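Local coordinates for protein adenosine deaminase (Burkholderia ambifaria, PDB 4GXW) that binds a zinc ion and, like other adenosine deaminase-type amidohydrolases, probably catalyses the hydrolytic deamination of a purine such as adenosine or adenine, at residues V74-V79 against T304-N309; V264-S269 against S311-L316; P156-E161 against W200-D205. All coordinates share one frame; numbering follows the deposited sequence. Where two conformers were deposited one is given.

Interaction 1 of 3, residues V74-V79 against T304-N309; sequences VGVLHV and TLHKVN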
loop_
_atom_site.group_PDB
_atom_site.type_symbol
_atom_site.label_atom_id
_atom_site.label_comp_id
_atom_site.label_asym_id
_atom_site.label_seq_id
_atom_site.Cartn_x
_atom_site.Cartn_y
_atom_site.Cartn_z
ATOM N N VAL A 74 -14.781 -4.750 -9.019
ATOM C CA VAL A 74 -15.348 -4.564 -7.697
ATOM C C VAL A 74 -14.219 -4.476 -6.678
ATOM O O VAL A 74 -13.118 -4.985 -6.907
ATOM C CB VAL A 74 -16.290 -5.722 -7.321
ATOM C CG1 VAL A 74 -17.498 -5.747 -8.248
ATOM C CG2 VAL A 74 -15.548 -7.052 -7.371
ATOM N N GLY A 75 -14.488 -3.813 -5.559
ATOM C CA GLY A 75 -13.517 -3.736 -4.487
ATOM C C GLY A 75 -13.302 -5.108 -3.879
ATOM O O GLY A 75 -14.189 -5.961 -3.924
ATOM N N VAL A 76 -12.127 -5.314 -3.298
ATOM C CA VAL A 76 -11.731 -6.634 -2.821
ATOM C C VAL A 76 -11.857 -6.775 -1.304
ATOM O O VAL A 76 -11.339 -7.728 -0.722
ATOM C CB VAL A 76 -10.286 -6.953 -3.240
ATOM C CG1 VAL A 76 -10.131 -6.813 -4.754
ATOM C CG2 VAL A 76 -9.314 -6.032 -2.526
ATOM N N LEU A 77 -12.553 -5.839 -0.669
ATOM C CA LEU A 77 -12.695 -5.866 0.784
ATOM C C LEU A 77 -13.343 -7.169 1.260
ATOM O O LEU A 77 -13.005 -7.683 2.329
ATOM C CB LEU A 77 -13.471 -4.640 1.277
ATOM C CG LEU A 77 -12.802 -3.301 0.947
ATOM C CD1 LEU A 77 -13.579 -2.140 1.547
ATOM C CD2 LEU A 77 -11.360 -3.271 1.426
ATOM N N HIS A 78 -14.239 -7.718 0.444
ATOM C CA HIS A 78 -14.912 -8.974 0.781
ATOM C C HIS A 78 -13.953 -10.164 0.839
ATOM O O HIS A 78 -14.191 -11.121 1.578
ATOM C CB HIS A 78 -16.065 -9.262 -0.181
ATOM C CG HIS A 78 -15.632 -9.490 -1.595
ATOM N ND1 HIS A 78 -15.742 -10.714 -2.220
ATOM C CD2 HIS A 78 -15.083 -8.651 -2.504
ATOM C CE1 HIS A 78 -15.286 -10.616 -3.456
ATOM N NE2 HIS A 78 -14.877 -9.375 -3.653
ATOM N N VAL A 79 -12.864 -10.103 0.072
ATOM C CA VAL A 79 -11.875 -11.172 0.111
ATOM C C VAL A 79 -11.119 -11.112 1.434
ATOM O O VAL A 79 -10.877 -12.148 2.062
ATOM C CB VAL A 79 -10.876 -11.077 -1.061
ATOM C CG1 VAL A 79 -9.859 -12.213 -0.989
ATOM C CG2 VAL A 79 -11.619 -11.098 -2.393
ATOM N N THR A 304 -1.798 -9.132 -4.926
ATOM C CA THR A 304 -2.235 -10.384 -5.541
ATOM C C THR A 304 -3.683 -10.328 -6.016
ATOM O O THR A 304 -4.066 -11.062 -6.926
ATOM C CB THR A 304 -2.035 -11.587 -4.621
ATOM O OG1 THR A 304 -2.763 -11.368 -3.408
ATOM C CG2 THR A 304 -0.556 -11.793 -4.326
ATOM N N LEU A 305 -4.484 -9.459 -5.408
ATOM C CA LEU A 305 -5.888 -9.317 -5.794
ATOM C C LEU A 305 -6.070 -8.306 -6.929
ATOM O O LEU A 305 -6.963 -8.457 -7.761
ATOM C CB LEU A 305 -6.735 -8.916 -4.588
ATOM C CG LEU A 305 -6.717 -9.915 -3.430
ATOM C CD1 LEU A 305 -7.569 -9.430 -2.273
ATOM C CD2 LEU A 305 -7.176 -11.290 -3.879
ATOM N N HIS A 306 -5.218 -7.287 -6.964
ATOM C CA HIS A 306 -5.215 -6.307 -8.051
ATOM C C HIS A 306 -4.396 -6.794 -9.245
ATOM O O HIS A 306 -4.399 -6.156 -10.294
ATOM C CB HIS A 306 -4.623 -4.975 -7.587
ATOM C CG HIS A 306 -5.543 -4.153 -6.736
ATOM N ND1 HIS A 306 -5.336 -2.805 -6.528
ATOM C CD2 HIS A 306 -6.655 -4.478 -6.039
ATOM C CE1 HIS A 306 -6.286 -2.338 -5.736
ATOM N NE2 HIS A 306 -7.100 -3.330 -5.426
ATOM N N LYS A 307 -3.687 -7.907 -9.073
ATOM C CA LYS A 307 -2.790 -8.435 -10.106
ATOM C C LYS A 307 -1.744 -7.405 -10.517
ATOM O O LYS A 307 -1.524 -7.163 -11.711
ATOM C CB LYS A 307 -3.567 -8.907 -11.340
ATOM C CG LYS A 307 -4.583 -10.007 -11.065
ATOM C CD LYS A 307 -5.318 -10.396 -12.348
ATOM C CE LYS A 307 -6.397 -11.437 -12.087
ATOM N NZ LYS A 307 -7.232 -11.720 -13.289
ATOM N N VAL A 308 -1.093 -6.803 -9.530
ATOM C CA VAL A 308 -0.045 -5.825 -9.783
ATOM C C VAL A 308 1.106 -6.017 -8.797
ATOM O O VAL A 308 0.897 -6.040 -7.585
ATOM C CB VAL A 308 -0.617 -4.369 -9.755
ATOM C CG1 VAL A 308 -1.200 -4.011 -8.378
ATOM C CG2 VAL A 308 0.426 -3.345 -10.198
ATOM N N ASN A 309 2.317 -6.192 -9.315
ATOM C CA ASN A 309 3.501 -6.282 -8.457
ATOM C C ASN A 309 4.194 -4.902 -8.393
ATOM O O ASN A 309 3.809 -3.989 -9.140
ATOM C CB ASN A 309 4.419 -7.431 -8.918
ATOM C CG ASN A 309 5.046 -7.183 -10.272
ATOM O OD1 ASN A 309 5.569 -6.098 -10.537
ATOM N ND2 ASN A 309 5.013 -8.198 -11.143
HETATM O O HOH W 1 -9.916 -2.788 -3.817
#

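Interaction 2 of 3, residues V264-S269 against S311-L316; sequences VVPTNS and SEAWEL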
loop_
_atom_site.group_PDB
_atom_site.type_symbol
_atom_site.label_atom_id
_atom_site.label_comp_id
_atom_site.label_asym_id
_atom_site.label_seq_id
_atom_site.Cartn_x
_atom_site.Cartn_y
_atom_site.Cartn_z
ATOM N N VAL A 264 0.005 6.521 -3.176
ATOM C CA VAL A 264 -0.992 6.435 -4.247
ATOM C C VAL A 264 -0.962 5.059 -4.891
ATOM O O VAL A 264 0.052 4.348 -4.832
ATOM C CB VAL A 264 -0.812 7.560 -5.307
ATOM C CG1 VAL A 264 -0.938 8.953 -4.655
ATOM C CG2 VAL A 264 0.522 7.401 -6.043
ATOM N N VAL A 265 -2.085 4.687 -5.493
ATOM C CA VAL A 265 -2.278 3.338 -5.997
ATOM C C VAL A 265 -2.861 3.443 -7.405
ATOM O O VAL A 265 -4.051 3.722 -7.572
ATOM C CB VAL A 265 -3.240 2.548 -5.070
ATOM C CG1 VAL A 265 -3.469 1.140 -5.598
ATOM C CG2 VAL A 265 -2.703 2.526 -3.631
ATOM N N PRO A 266 -2.021 3.248 -8.433
ATOM C CA PRO A 266 -2.541 3.364 -9.801
ATOM C C PRO A 266 -3.701 2.413 -10.079
ATOM O O PRO A 266 -4.624 2.772 -10.815
ATOM C CB PRO A 266 -1.313 3.077 -10.686
ATOM C CG PRO A 266 -0.212 2.633 -9.762
ATOM C CD PRO A 266 -0.556 3.124 -8.392
ATOM N N THR A 267 -3.691 1.234 -9.469
ATOM C CA THR A 267 -4.773 0.273 -9.659
ATOM C C THR A 267 -5.975 0.475 -8.728
ATOM O O THR A 267 -6.771 -0.451 -8.567
ATOM C CB THR A 267 -4.257 -1.167 -9.495
ATOM O OG1 THR A 267 -3.619 -1.305 -8.217
ATOM C CG2 THR A 267 -3.253 -1.487 -10.594
ATOM N N ASN A 268 -6.119 1.659 -8.127
ATOM C CA ASN A 268 -7.256 1.929 -7.245
ATOM C C ASN A 268 -8.576 1.482 -7.875
ATOM O O ASN A 268 -8.915 1.906 -8.979
ATOM C CB ASN A 268 -7.311 3.414 -6.910
ATOM C CG ASN A 268 -8.489 3.771 -6.019
ATOM O OD1 ASN A 268 -9.467 4.364 -6.477
ATOM N ND2 ASN A 268 -8.398 3.413 -4.738
ATOM N N SER A 269 -9.308 0.608 -7.186
ATOM C CA SER A 269 -10.494 -0.001 -7.780
ATOM C C SER A 269 -11.598 1.010 -8.053
ATOM O O SER A 269 -12.294 0.910 -9.069
ATOM C CB SER A 269 -11.044 -1.117 -6.891
ATOM O OG SER A 269 -10.089 -2.140 -6.690
ATOM N N SER A 311 7.065 -3.724 -9.460
ATOM C CA SER A 311 7.625 -3.284 -10.741
ATOM C C SER A 311 6.548 -2.775 -11.697
ATOM O O SER A 311 6.769 -1.812 -12.442
ATOM C CB SER A 311 8.438 -4.409 -11.395
ATOM O OG SER A 311 9.514 -4.796 -10.560
ATOM N N GLU A 312 5.385 -3.419 -11.667
ATOM C CA GLU A 312 4.260 -3.034 -12.506
ATOM C C GLU A 312 3.597 -1.736 -12.042
ATOM O O GLU A 312 3.140 -0.939 -12.868
ATOM C CB GLU A 312 3.232 -4.169 -12.555
ATOM C CG GLU A 312 3.671 -5.381 -13.371
ATOM C CD GLU A 312 2.717 -6.553 -13.249
ATOM O OE1 GLU A 312 2.200 -6.788 -12.133
ATOM O OE2 GLU A 312 2.466 -7.237 -14.269
ATOM N N ALA A 313 3.529 -1.528 -10.729
ATOM C CA ALA A 313 2.962 -0.288 -10.223
ATOM C C ALA A 313 3.780 0.918 -10.676
ATOM O O ALA A 313 3.225 1.927 -11.112
ATOM C CB ALA A 313 2.830 -0.336 -8.697
ATOM N N TRP A 314 5.101 0.789 -10.605
ATOM C CA TRP A 314 6.002 1.813 -11.108
ATOM C C TRP A 314 5.864 1.997 -12.630
ATOM O O TRP A 314 5.798 3.125 -13.128
ATOM C CB TRP A 314 7.450 1.504 -10.666
ATOM C CG TRP A 314 7.626 1.852 -9.233
ATOM C CD1 TRP A 314 7.263 1.100 -8.155
ATOM C CD2 TRP A 314 8.127 3.091 -8.709
ATOM N NE1 TRP A 314 7.531 1.783 -6.989
ATOM C CE2 TRP A 314 8.056 3.007 -7.303
ATOM C CE3 TRP A 314 8.639 4.254 -9.292
ATOM C CZ2 TRP A 314 8.477 4.050 -6.472
ATOM C CZ3 TRP A 314 9.054 5.283 -8.469
ATOM C CH2 TRP A 314 8.970 5.175 -7.075
ATOM N N GLU A 315 5.782 0.888 -13.359
ATOM C CA GLU A 315 5.584 0.933 -14.808
ATOM C C GLU A 315 4.349 1.760 -15.194
ATOM O O GLU A 315 4.420 2.606 -16.088
ATOM C CB GLU A 315 5.455 -0.486 -15.365
ATOM C CG GLU A 315 5.053 -0.526 -16.833
ATOM C CD GLU A 315 4.902 -1.936 -17.367
ATOM O OE1 GLU A 315 5.576 -2.848 -16.839
ATOM O OE2 GLU A 315 4.105 -2.140 -18.317
ATOM N N LEU A 316 3.229 1.533 -14.502
ATOM C CA LEU A 316 1.987 2.239 -14.820
ATOM C C LEU A 316 2.115 3.757 -14.722
ATOM O O LEU A 316 1.510 4.488 -15.507
ATOM C CB LEU A 316 0.841 1.757 -13.924
ATOM C CG LEU A 316 0.311 0.353 -14.208
ATOM C CD1 LEU A 316 -0.744 -0.034 -13.177
ATOM C CD2 LEU A 316 -0.249 0.251 -15.623
#

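Interaction 3 of 3, residues P156-E161 against W200-D205; sequences PSIDRE and WKAYRD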
loop_
_atom_site.group_PDB
_atom_site.type_symbol
_atom_site.label_atom_id
_atom_site.label_comp_id
_atom_site.label_asym_id
_atom_site.label_seq_id
_atom_site.Cartn_x
_atom_site.Cartn_y
_atom_site.Cartn_z
ATOM N N PRO A 156 -0.471 -1.904 12.355
ATOM C CA PRO A 156 -1.819 -2.326 12.742
ATOM C C PRO A 156 -2.796 -1.225 12.352
ATOM O O PRO A 156 -2.531 -0.040 12.599
ATOM C CB PRO A 156 -1.708 -2.497 14.260
ATOM C CG PRO A 156 -0.245 -2.798 14.487
ATOM C CD PRO A 156 0.477 -1.935 13.484
ATOM N N SER A 157 -3.915 -1.606 11.746
ATOM C CA SER A 157 -4.800 -0.627 11.136
ATOM C C SER A 157 -6.229 -0.760 11.620
ATOM O O SER A 157 -6.776 -1.864 11.727
ATOM C CB SER A 157 -4.746 -0.738 9.614
ATOM O OG SER A 157 -3.441 -0.423 9.148
ATOM N N ILE A 158 -6.824 0.390 11.902
ATOM C CA ILE A 158 -8.199 0.461 12.356
ATOM C C ILE A 158 -9.156 0.017 11.255
ATOM O O ILE A 158 -8.989 0.402 10.092
ATOM C CB ILE A 158 -8.532 1.911 12.758
ATOM C CG1 ILE A 158 -7.664 2.338 13.951
ATOM C CG2 ILE A 158 -10.023 2.081 13.017
ATOM C CD1 ILE A 158 -7.573 3.841 14.114
ATOM N N ASP A 159 -10.111 -0.843 11.605
ATOM C CA ASP A 159 -11.207 -1.225 10.722
ATOM C C ASP A 159 -12.291 -0.176 10.953
ATOM O O ASP A 159 -13.019 -0.230 11.947
ATOM C CB ASP A 159 -11.685 -2.631 11.116
ATOM C CG ASP A 159 -12.860 -3.120 10.305
ATOM O OD1 ASP A 159 -13.478 -2.334 9.555
ATOM O OD2 ASP A 159 -13.167 -4.326 10.448
ATOM N N ARG A 160 -12.393 0.795 10.055
ATOM C CA ARG A 160 -13.272 1.936 10.310
ATOM C C ARG A 160 -14.758 1.595 10.245
ATOM O O ARG A 160 -15.599 2.424 10.588
ATOM C CB ARG A 160 -12.940 3.104 9.378
ATOM C CG ARG A 160 -13.451 2.935 7.950
ATOM C CD ARG A 160 -12.703 3.855 6.976
ATOM N NE ARG A 160 -12.794 5.259 7.376
ATOM C CZ ARG A 160 -11.884 6.197 7.107
ATOM N NH1 ARG A 160 -10.801 5.909 6.391
ATOM N NH2 ARG A 160 -12.071 7.438 7.561
ATOM N N GLU A 161 -15.089 0.382 9.813
ATOM C CA GLU A 161 -16.483 -0.054 9.797
ATOM C C GLU A 161 -16.960 -0.507 11.169
ATOM O O GLU A 161 -18.159 -0.688 11.381
ATOM C CB GLU A 161 -16.692 -1.148 8.750
ATOM C CG GLU A 161 -16.409 -0.658 7.330
ATOM C CD GLU A 161 -16.555 -1.738 6.284
ATOM O OE1 GLU A 161 -17.345 -2.686 6.502
ATOM O OE2 GLU A 161 -15.867 -1.654 5.246
ATOM N N TRP A 200 -10.876 9.934 16.575
ATOM C CA TRP A 200 -9.944 10.865 17.202
ATOM C C TRP A 200 -9.235 10.247 18.408
ATOM O O TRP A 200 -8.048 10.498 18.630
ATOM C CB TRP A 200 -10.654 12.167 17.619
ATOM C CG TRP A 200 -11.640 12.006 18.731
ATOM C CD1 TRP A 200 -12.983 11.779 18.613
ATOM C CD2 TRP A 200 -11.372 12.072 20.140
ATOM N NE1 TRP A 200 -13.558 11.687 19.856
ATOM C CE2 TRP A 200 -12.591 11.862 20.811
ATOM C CE3 TRP A 200 -10.212 12.284 20.898
ATOM C CZ2 TRP A 200 -12.688 11.856 22.210
ATOM C CZ3 TRP A 200 -10.307 12.279 22.271
ATOM C CH2 TRP A 200 -11.535 12.064 22.920
ATOM N N LYS A 201 -9.946 9.449 19.195
ATOM C CA LYS A 201 -9.363 8.934 20.429
ATOM C C LYS A 201 -8.191 7.984 20.185
ATOM O O LYS A 201 -7.148 8.078 20.848
ATOM C CB LYS A 201 -10.440 8.269 21.284
ATOM C CG LYS A 201 -10.022 8.000 22.711
ATOM C CD LYS A 201 -11.212 7.535 23.541
ATOM C CE LYS A 201 -10.779 7.088 24.908
ATOM N NZ LYS A 201 -11.960 6.556 25.618
ATOM N N ALA A 202 -8.353 7.086 19.221
ATOM C CA ALA A 202 -7.302 6.134 18.915
ATOM C C ALA A 202 -6.059 6.841 18.398
ATOM O O ALA A 202 -4.936 6.456 18.734
ATOM C CB ALA A 202 -7.794 5.114 17.903
ATOM N N TYR A 203 -6.257 7.876 17.582
ATOM C CA TYR A 203 -5.122 8.642 17.062
ATOM C C TYR A 203 -4.406 9.407 18.170
ATOM O O TYR A 203 -3.172 9.393 18.231
ATOM C CB TYR A 203 -5.535 9.542 15.875
ATOM C CG TYR A 203 -5.587 8.743 14.589
ATOM C CD1 TYR A 203 -6.677 7.930 14.291
ATOM C CD2 TYR A 203 -4.526 8.760 13.702
ATOM C CE1 TYR A 203 -6.700 7.163 13.131
ATOM C CE2 TYR A 203 -4.543 7.996 12.548
ATOM C CZ TYR A 203 -5.629 7.203 12.275
ATOM O OH TYR A 203 -5.625 6.439 11.127
ATOM N N ARG A 204 -5.173 10.036 19.061
ATOM C CA ARG A 204 -4.587 10.689 20.230
ATOM C C ARG A 204 -3.756 9.704 21.042
ATOM O O ARG A 204 -2.613 9.987 21.419
ATOM C CB ARG A 204 -5.679 11.259 21.139
ATOM C CG ARG A 204 -5.144 11.847 22.448
ATOM C CD ARG A 204 -6.237 11.945 23.492
ATOM N NE ARG A 204 -6.637 10.626 23.978
ATOM C CZ ARG A 204 -7.561 10.422 24.912
ATOM N NH1 ARG A 204 -8.197 11.454 25.458
ATOM N NH2 ARG A 204 -7.854 9.187 25.294
ATOM N N ASP A 205 -4.327 8.536 21.303
ATOM C CA ASP A 205 -3.647 7.537 22.113
ATOM C C ASP A 205 -2.389 7.021 21.416
ATOM O O ASP A 205 -1.367 6.817 22.071
ATOM C CB ASP A 205 -4.580 6.359 22.427
ATOM C CG ASP A 205 -5.667 6.706 23.422
ATOM O OD1 ASP A 205 -5.702 7.837 23.948
ATOM O OD2 ASP A 205 -6.488 5.807 23.699
#

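Interaction 1 of 3, residues V74-V79 against T304-N309
At the zinc-bearing mouth of this TIM barrel, the loop entering helix 77-87 meets the short helix 303-306, and Val76 and Val79 close together on Leu305. One methyl does most of the work: Leu305 CD1 lies 3.8 Å from Val76 CB and the same 3.8 Å from Val79 CG1. Val79 meets the leucine tip to tip, because CG1 stands anti to the backbone N (chi1 -180°) and extends from the first turn of its helix. Val76 instead crosses Leu305 at a slant, with Val76 CG1 4.0 Å from Leu305 CB. Val76 CG1 also reaches the edge of the His306 ring, near its plane, 4.4 Å from His306 CD2.

The first turn, with Val79 N bonded to Val76 O (2.9 Å), places both valines on the side facing Leu305. A water in the plane of the imidazole lies 3.3 Å from His306 NE2 and also accepts a weak bond from Val76 N, while His306 ND1 is hydrogen-bonded to Thr267 OG1. Phe66 and Tyr67 of helix 62-67 add aromatic cover to Val79 and Leu305. The contact belongs to the loop-and-helix layer over the C-terminal strand ends, where TIM-barrel amidohydrolases hold their metal; His306 lies close to the zinc ligand Asp301.

Interaction 2 of 3, residues V264-S269 against S311-L316
Leu316 turns its CG anti to the carbonyl carbon and beside the backbone N (chi1 -72°), then extends CD1 away from CA (chi2 176°), which brings that methyl to Pro266 and Thr267. Thr267 answers with a chi1 of 55°, which places CG2 beside its own backbone N and leaves OG1 between N and the carbonyl carbon. The two branches thus divide the labour: Thr267 CG2 packs 3.9 Å from Leu316 CD1, the side chains crossing at about a right angle, while OG1 is taken up by the hydrogen bond with His306 ND1.

Pro266 is the broader partner. Pro266 CB sits 4.0 Å from Leu316 CD1 and 4.1 Å from Leu316 CB, so that it lies against both the root and the end of the leucine. One ring atom further on, Pro266 CG rests 3.8 Å from Ala313 O and 4.4 Å from Ala313 CB. The proline ring thus touches the helix backbone as well as its side chains, and the two helix residues involved, three apart in sequence, form a single strip along one side of the helix.

In the barrel, Pro266 and Thr267 are the central residues of a type I beta turn that follows the seventh strand, 261-264, whereas helix 310-319 comes after the eighth, 295-298. The turn is closed by Asn268 N bonding to Val265 O at 3.0 Å. Asn268 then becomes the N-cap of helix 269-274, its OD1 accepting from Tyr271 N. Across helix 310-319, Trp314 points away from the turn and packs on Pro298 and on Leu328 and Phe331 of helix 325-338. Val265, for its part, touches the zinc ligand Asp301.

Interaction 3 of 3, residues P156-E161 against W200-D205
Asp205 OD1 is gripped by two nitrogens of Arg204, on the same helix whose Ala202 and Tyr203 receive Ile158. The guanidinium comes side-on: NE and NH2 of Arg204 each lie 2.9 Å from Asp205 OD1, a salt bridge within the helix, with that oxygen close to the guanidinium plane. NE arrives nearly along the C-O axis, NH2 at the syn lone pair.

The apolar contact turns on a single methyl. Ile158 CD1 stands 3.6 Å from Tyr203 CE1, meeting the ring obliquely, and 4.0 Å from Ala202 CB. With CG1 beside the backbone N (chi1 -64°) and chi2 at 160°, the isoleucine stretches from strand 151-159 toward helix 200-208. In TIM-barrel terms, this is an outward-facing residue of the third strand wedged into the surrounding helical layer, where Ala167 of helix 164-176 touches both Ile158 and Ala202. Tyr203 lies along the barrel wall against Ile187, its hydroxyl hydrogen-bonded to Thr214 O on strand 212-217. At the strand's end Asp159 OD1 accepts from Glu161 N at 3.2 Å, making an Asx turn in which the donor lies above the carboxylate plane; Asp159 OD2 forms a salt bridge with Arg81.

How the interactions relate
Interactions 1 and 2 are neighbours, their centres 12 Å apart, and their segments alternate along the chain. They are joined by a probable hydrogen bond, His306 ND1 to Thr267 OG1 at 2.8 Å, and by packing of Val308 CG2 3.6 Å from Ala313 N. Both come close to Asp301, whose side chain is about 4 Å from that of His306 and about 5 Å from that of Thr267; the zinc ion is about 7 Å from the His306 side chain. Interaction 3, nested within the chain loop that interaction 1 closes, has its centre about 23 Å from that of interaction 1 and 27 Å from that of interaction 2. Its Tyr203 side chain is still only about 8 Å from that of zinc ligand His216.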